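Local structure of metazoan TIR-STING fusion (Crassostrea gigas, 6WT6) at residues Tyr263-Asp268 with Ala341-Ile346; Glu54-Thr59 with Asp154-Ile159. The protein joins a TIR domain to a STING ligand-binding domain in one chain, two modules familiar from innate immune signalling. All blocks are in the same frame, centred on the assembly; numbering follows the deposited sequence.

Contact 1 of 2, residues Tyr263-Asp268 with Ala341-Ile346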
loop_
_atom_site.group_PDB
_atom_site.type_symbol
_atom_site.label_atom_id
_atom_site.label_comp_id
_atom_site.label_asym_id
_atom_site.label_seq_id
_atom_site.Cartn_x
_atom_site.Cartn_y
_atom_site.Cartn_z
ATOM N N TYR A 263 20.325 -22.998 2.256
ATOM C CA TYR A 263 19.860 -24.290 1.788
ATOM C C TYR A 263 20.832 -24.841 0.757
ATOM O O TYR A 263 21.679 -24.121 0.217
ATOM C CB TYR A 263 18.456 -24.203 1.178
ATOM C CG TYR A 263 17.390 -23.718 2.132
ATOM C CD1 TYR A 263 16.683 -24.611 2.924
ATOM C CD2 TYR A 263 17.083 -22.366 2.234
ATOM C CE1 TYR A 263 15.704 -24.177 3.792
ATOM C CE2 TYR A 263 16.102 -21.922 3.102
ATOM C CZ TYR A 263 15.415 -22.835 3.877
ATOM O OH TYR A 263 14.440 -22.408 4.745
ATOM N N SER A 264 20.699 -26.137 0.496
ATOM C CA SER A 264 21.447 -26.821 -0.545
ATOM C C SER A 264 20.479 -27.452 -1.535
ATOM O O SER A 264 19.347 -27.807 -1.188
ATOM C CB SER A 264 22.360 -27.902 0.042
ATOM O OG SER A 264 23.314 -28.337 -0.907
ATOM N N VAL A 265 20.939 -27.603 -2.772
ATOM C CA VAL A 265 20.124 -28.182 -3.832
ATOM C C VAL A 265 21.056 -28.882 -4.815
ATOM O O VAL A 265 22.151 -28.391 -5.109
ATOM C CB VAL A 265 19.250 -27.099 -4.504
ATOM C CG1 VAL A 265 20.104 -25.969 -5.053
ATOM C CG2 VAL A 265 18.410 -27.690 -5.586
ATOM N N THR A 266 20.632 -30.047 -5.301
ATOM C CA THR A 266 21.457 -30.911 -6.141
ATOM C C THR A 266 20.971 -30.848 -7.584
ATOM O O THR A 266 19.774 -31.006 -7.847
ATOM C CB THR A 266 21.413 -32.356 -5.639
ATOM O OG1 THR A 266 21.816 -32.404 -4.264
ATOM C CG2 THR A 266 22.342 -33.228 -6.453
ATOM N N ASP A 267 21.898 -30.623 -8.514
ATOM C CA ASP A 267 21.556 -30.552 -9.928
ATOM C C ASP A 267 21.639 -31.958 -10.528
ATOM O O ASP A 267 21.653 -32.953 -9.797
ATOM C CB ASP A 267 22.455 -29.530 -10.634
ATOM C CG ASP A 267 23.904 -29.978 -10.727
ATOM O OD1 ASP A 267 24.326 -30.833 -9.922
ATOM O OD2 ASP A 267 24.624 -29.463 -11.609
ATOM N N ASP A 268 21.704 -32.065 -11.859
ATOM C CA ASP A 268 21.677 -33.385 -12.486
ATOM C C ASP A 268 22.978 -34.152 -12.282
ATOM O O ASP A 268 22.964 -35.387 -12.262
ATOM C CB ASP A 268 21.379 -33.259 -13.977
ATOM C CG ASP A 268 20.057 -32.578 -14.252
ATOM O OD1 ASP A 268 19.164 -32.600 -13.377
ATOM O OD2 ASP A 268 19.906 -32.023 -15.354
ATOM N N ALA A 341 11.122 -30.725 -9.274
ATOM C CA ALA A 341 10.671 -29.492 -9.910
ATOM C C ALA A 341 11.304 -28.268 -9.257
ATOM O O ALA A 341 11.955 -27.460 -9.930
ATOM C CB ALA A 341 9.144 -29.419 -9.866
ATOM N N MET A 342 11.116 -28.107 -7.950
ATOM C CA MET A 342 11.639 -26.925 -7.272
ATOM C C MET A 342 13.166 -26.952 -7.217
ATOM O O MET A 342 13.798 -25.917 -7.462
ATOM C CB MET A 342 11.046 -26.786 -5.866
ATOM C CG MET A 342 11.485 -25.531 -5.134
ATOM S SD MET A 342 10.785 -24.037 -5.858
ATOM C CE MET A 342 9.044 -24.429 -5.749
ATOM N N PRO A 343 13.806 -28.088 -6.900
ATOM C CA PRO A 343 15.275 -28.133 -7.012
ATOM C C PRO A 343 15.818 -27.726 -8.374
ATOM O O PRO A 343 16.826 -27.010 -8.437
ATOM C CB PRO A 343 15.593 -29.598 -6.688
ATOM C CG PRO A 343 14.552 -29.968 -5.710
ATOM C CD PRO A 343 13.297 -29.283 -6.193
ATOM N N ARG A 344 15.186 -28.160 -9.469
ATOM C CA ARG A 344 15.700 -27.808 -10.789
ATOM C C ARG A 344 15.512 -26.327 -11.088
ATOM O O ARG A 344 16.345 -25.721 -11.772
ATOM C CB ARG A 344 15.028 -28.654 -11.870
ATOM C CG ARG A 344 15.565 -28.398 -13.271
ATOM C CD ARG A 344 15.088 -29.448 -14.264
ATOM N NE ARG A 344 15.584 -30.782 -13.937
ATOM C CZ ARG A 344 14.852 -31.734 -13.368
ATOM N NH1 ARG A 344 13.581 -31.505 -13.062
ATOM N NH2 ARG A 344 15.391 -32.919 -13.106
ATOM N N LEU A 345 14.432 -25.730 -10.587
ATOM C CA LEU A 345 14.223 -24.302 -10.782
ATOM C C LEU A 345 15.295 -23.488 -10.065
ATOM O O LEU A 345 15.852 -22.541 -10.632
ATOM C CB LEU A 345 12.829 -23.914 -10.295
ATOM C CG LEU A 345 12.603 -22.407 -10.162
ATOM C CD1 LEU A 345 12.682 -21.738 -11.525
ATOM C CD2 LEU A 345 11.272 -22.127 -9.487
ATOM N N ILE A 346 15.604 -23.852 -8.818
ATOM C CA ILE A 346 16.566 -23.081 -8.032
ATOM C C ILE A 346 17.974 -23.230 -8.602
ATOM O O ILE A 346 18.719 -22.248 -8.703
ATOM C CB ILE A 346 16.509 -23.498 -6.552
ATOM C CG1 ILE A 346 15.114 -23.251 -5.977
ATOM C CG2 ILE A 346 17.554 -22.736 -5.746
ATOM C CD1 ILE A 346 14.952 -23.713 -4.536
HETATM O O HOH W 1 18.111 -34.117 -11.757
#
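Val265 lays its CG2 methyl over the first turn of the helix 341-356, where it meets the ring of Pro343. This is the STING domain, a mixed beta sheet with helices packed against it. Strand 260-266 lies between strands 238-243 and 272-279, antiparallel to both, and the helix packs on this part of the sheet. Val265 CG2 is 3.6 Å from Pro343 CB. The same methyl is 3.3 Å from Pro343 O, so it rests on backbone as well as on the ring. Chi1 of Val265 is 57°, which sets CG1 between the backbone N and the carbonyl carbon and leaves CG2 trans to that N. The valine thus forks: CG2 takes the proline, and CG1 reaches Ile346 one turn further on. There Val265 CG1 stands 4.2 Å from Ile346 CG2, a looser contact. Cys347 and Ile350 continue the helix surface that Val265 touches, and Phe275 of the neighbouring strand packs against both Val265 and Ile346. All three apolar residues of the contact are buried. Pro343 sits early in the helix, and the turn is closed around it by the bond from Ile346 N to Met342 O, 3.1 Å.

Past the end of the strand the chemistry changes. Asp268 and Arg344 meet at the exposed margin, their chains crossing at about a right angle. The carboxylate and guanidinium planes are 44° apart. Asp268 OD1 lies at the guanidinium edge, near its plane, in a long salt bridge of 3.8 Å to Arg344 NH2. Asp267 instead turns away to pair with Lys351 of the same helix. A water spans the long bridge: it donates to Asp268 OD1 at 2.5 Å and weakly accepts from Arg344 NH2 at 3.3 Å.

Contact 2 of 2, residues Glu54-Thr59 with Asp154-Ile159; sequences ESRGFT and DIIQAI
The Phe58 ring carries Ile159 over one face, while Ile156 comes to it obliquely; the second flat group, the Arg56 guanidinium, has Ile156 CD1 over one of its faces. His32 also meets the Phe58 ring, edge-to-face. Phe58 CD1 lies 3.6 Å from Ile159 CG2, and Phe58 CE1 is 4.2 Å from Ile159 CB. On the other long side of the ring, Phe58 CE2 is 3.5 Å from Ile156 CG2. The phenyl group therefore touches two isoleucines placed three residues apart on one helix.

This is the TIR domain, a parallel sheet flanked by helices. Helix 43-56 is the connection of a beta-alpha-beta unit, between strands 31-36 and 60-62; its C-terminal end and the loop that follows pack here against helix 153-159. Gly57 ends the helix in a Schellman motif. Its phi of 125° is positive and suits glycine. The turn brings the chain round so that Phe58 faces the isoleucines. Val53, one turn back, touches Phe58 and Ile159 as well.

Ile156 serves both flat groups with different branches. CG2 goes to the phenylalanine, and CD1 goes to the arginine. Arg56 CG is 3.6 Å from Ile156 CD1, and Arg56 NH2 is equally near that methyl. The arginine bends at chi2 (-74°) and again at chi3 (-75°), which curls the chain so that CG and the guanidinium both meet the one methyl. The two side chains cross at about a right angle.

Arg56 NH2 lies close to Arg150. Between the segments the contact is by packing: buried hydrocarbon at Phe58, Ile156 and Ile159, and at the exposed rim a methyl against the guanidinium face of Arg56, whose charge is paired with Asp153 in a salt bridge through NH2.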
loop_
_atom_site.group_PDB
_atom_site.type_symbol
_atom_site.label_atom_id
_atom_site.label_comp_id
_atom_site.label_asym_id
_atom_site.label_seq_id
_atom_site.Cartn_x
_atom_site.Cartn_y
_atom_site.Cartn_z
ATOM N N GLU A 54 -29.792 19.167 7.723
ATOM C CA GLU A 54 -30.219 18.759 9.057
ATOM C C GLU A 54 -31.711 18.980 9.272
ATOM O O GLU A 54 -32.337 18.252 10.051
ATOM C CB GLU A 54 -29.400 19.493 10.123
ATOM C CG GLU A 54 -27.956 19.005 10.228
ATOM C CD GLU A 54 -27.368 19.186 11.617
ATOM O OE1 GLU A 54 -27.666 20.211 12.264
ATOM O OE2 GLU A 54 -26.615 18.295 12.071
ATOM N N SER A 55 -32.302 19.964 8.589
ATOM C CA SER A 55 -33.743 20.165 8.704
ATOM C C SER A 55 -34.508 18.997 8.097
ATOM O O SER A 55 -35.530 18.562 8.646
ATOM C CB SER A 55 -34.152 21.476 8.033
ATOM O OG SER A 55 -34.102 21.360 6.622
ATOM N N ARG A 56 -34.021 18.465 6.970
ATOM C CA ARG A 56 -34.692 17.351 6.307
ATOM C C ARG A 56 -34.690 16.084 7.153
ATOM O O ARG A 56 -35.451 15.156 6.860
ATOM C CB ARG A 56 -34.034 17.070 4.955
ATOM C CG ARG A 56 -34.111 18.234 3.979
ATOM C CD ARG A 56 -35.513 18.401 3.416
ATOM N NE ARG A 56 -35.824 17.386 2.414
ATOM C CZ ARG A 56 -35.681 17.564 1.104
ATOM N NH1 ARG A 56 -35.986 16.587 0.260
ATOM N NH2 ARG A 56 -35.233 18.723 0.638
ATOM N N GLY A 57 -33.861 16.020 8.189
ATOM C CA GLY A 57 -33.822 14.888 9.091
ATOM C C GLY A 57 -32.457 14.260 9.252
ATOM O O GLY A 57 -32.231 13.544 10.237
ATOM N N PHE A 58 -31.532 14.504 8.326
ATOM C CA PHE A 58 -30.210 13.903 8.423
ATOM C C PHE A 58 -29.408 14.528 9.562
ATOM O O PHE A 58 -29.567 15.706 9.893
ATOM C CB PHE A 58 -29.455 14.058 7.102
ATOM C CG PHE A 58 -30.133 13.406 5.932
ATOM C CD1 PHE A 58 -29.862 12.088 5.603
ATOM C CD2 PHE A 58 -31.047 14.110 5.164
ATOM C CE1 PHE A 58 -30.489 11.483 4.527
ATOM C CE2 PHE A 58 -31.679 13.510 4.089
ATOM C CZ PHE A 58 -31.398 12.196 3.768
ATOM N N THR A 59 -28.542 13.716 10.164
ATOM C CA THR A 59 -27.637 14.157 11.219
ATOM C C THR A 59 -26.244 14.340 10.626
ATOM O O THR A 59 -25.684 13.402 10.048
ATOM C CB THR A 59 -27.603 13.153 12.372
ATOM O OG1 THR A 59 -28.851 13.191 13.075
ATOM C CG2 THR A 59 -26.471 13.475 13.336
ATOM N N ASP A 154 -30.262 18.296 -4.513
ATOM C CA ASP A 154 -29.488 17.245 -5.168
ATOM C C ASP A 154 -28.511 16.569 -4.214
ATOM O O ASP A 154 -28.252 15.367 -4.349
ATOM C CB ASP A 154 -28.736 17.815 -6.370
ATOM C CG ASP A 154 -29.623 17.979 -7.588
ATOM O OD1 ASP A 154 -30.813 17.609 -7.511
ATOM O OD2 ASP A 154 -29.130 18.472 -8.624
ATOM N N ILE A 155 -27.953 17.311 -3.258
ATOM C CA ILE A 155 -26.988 16.699 -2.353
ATOM C C ILE A 155 -27.693 15.792 -1.352
ATOM O O ILE A 155 -27.139 14.769 -0.935
ATOM C CB ILE A 155 -26.138 17.783 -1.662
ATOM C CG1 ILE A 155 -27.024 18.791 -0.935
ATOM C CG2 ILE A 155 -25.274 18.516 -2.678
ATOM C CD1 ILE A 155 -27.176 18.518 0.525
ATOM N N ILE A 156 -28.922 16.138 -0.960
ATOM C CA ILE A 156 -29.711 15.248 -0.113
ATOM C C ILE A 156 -29.973 13.936 -0.838
ATOM O O ILE A 156 -29.989 12.859 -0.226
ATOM C CB ILE A 156 -31.021 15.940 0.309
ATOM C CG1 ILE A 156 -30.728 17.068 1.296
ATOM C CG2 ILE A 156 -32.004 14.938 0.903
ATOM C CD1 ILE A 156 -31.768 18.159 1.289
ATOM N N GLN A 157 -30.163 14.004 -2.157
ATOM C CA GLN A 157 -30.389 12.803 -2.952
ATOM C C GLN A 157 -29.209 11.844 -2.854
ATOM O O GLN A 157 -29.393 10.621 -2.833
ATOM C CB GLN A 157 -30.649 13.190 -4.409
ATOM C CG GLN A 157 -30.969 12.024 -5.327
ATOM C CD GLN A 157 -32.372 11.490 -5.119
ATOM O OE1 GLN A 157 -33.323 12.257 -4.960
ATOM N NE2 GLN A 157 -32.507 10.170 -5.112
ATOM N N ALA A 158 -27.988 12.380 -2.779
ATOM C CA ALA A 158 -26.804 11.530 -2.724
ATOM C C ALA A 158 -26.563 10.962 -1.330
ATOM O O ALA A 158 -25.926 9.911 -1.199
ATOM C CB ALA A 158 -25.575 12.310 -3.191
ATOM N N ILE A 159 -27.062 11.631 -0.287
ATOM C CA ILE A 159 -26.871 11.137 1.074
ATOM C C ILE A 159 -27.737 9.908 1.336
ATOM O O ILE A 159 -27.375 9.047 2.148
ATOM C CB ILE A 159 -27.161 12.261 2.088
ATOM C CG1 ILE A 159 -26.254 13.465 1.828
ATOM C CG2 ILE A 159 -26.967 11.776 3.517
ATOM C CD1 ILE A 159 -26.560 14.655 2.712
#

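Contact 1 and contact 2 lie at opposite sides of the chain's centre, about 65 Å apart between centres, and do not touch. They share no helix or strand: contact 2 belongs to the TIR domain, contact 1 to the STING domain that follows it in the chain. Both have buried apolar residues and an exposed margin. Contact 1 sets a helix on a strand, with a valine as its centre, and its margin is a charged pair. Contact 2 sets a helix end and the loop after it against another helix, with an aromatic ring against isoleucines. Its exposed arginine joins the packing, and its ionic partner lies outside the two segments.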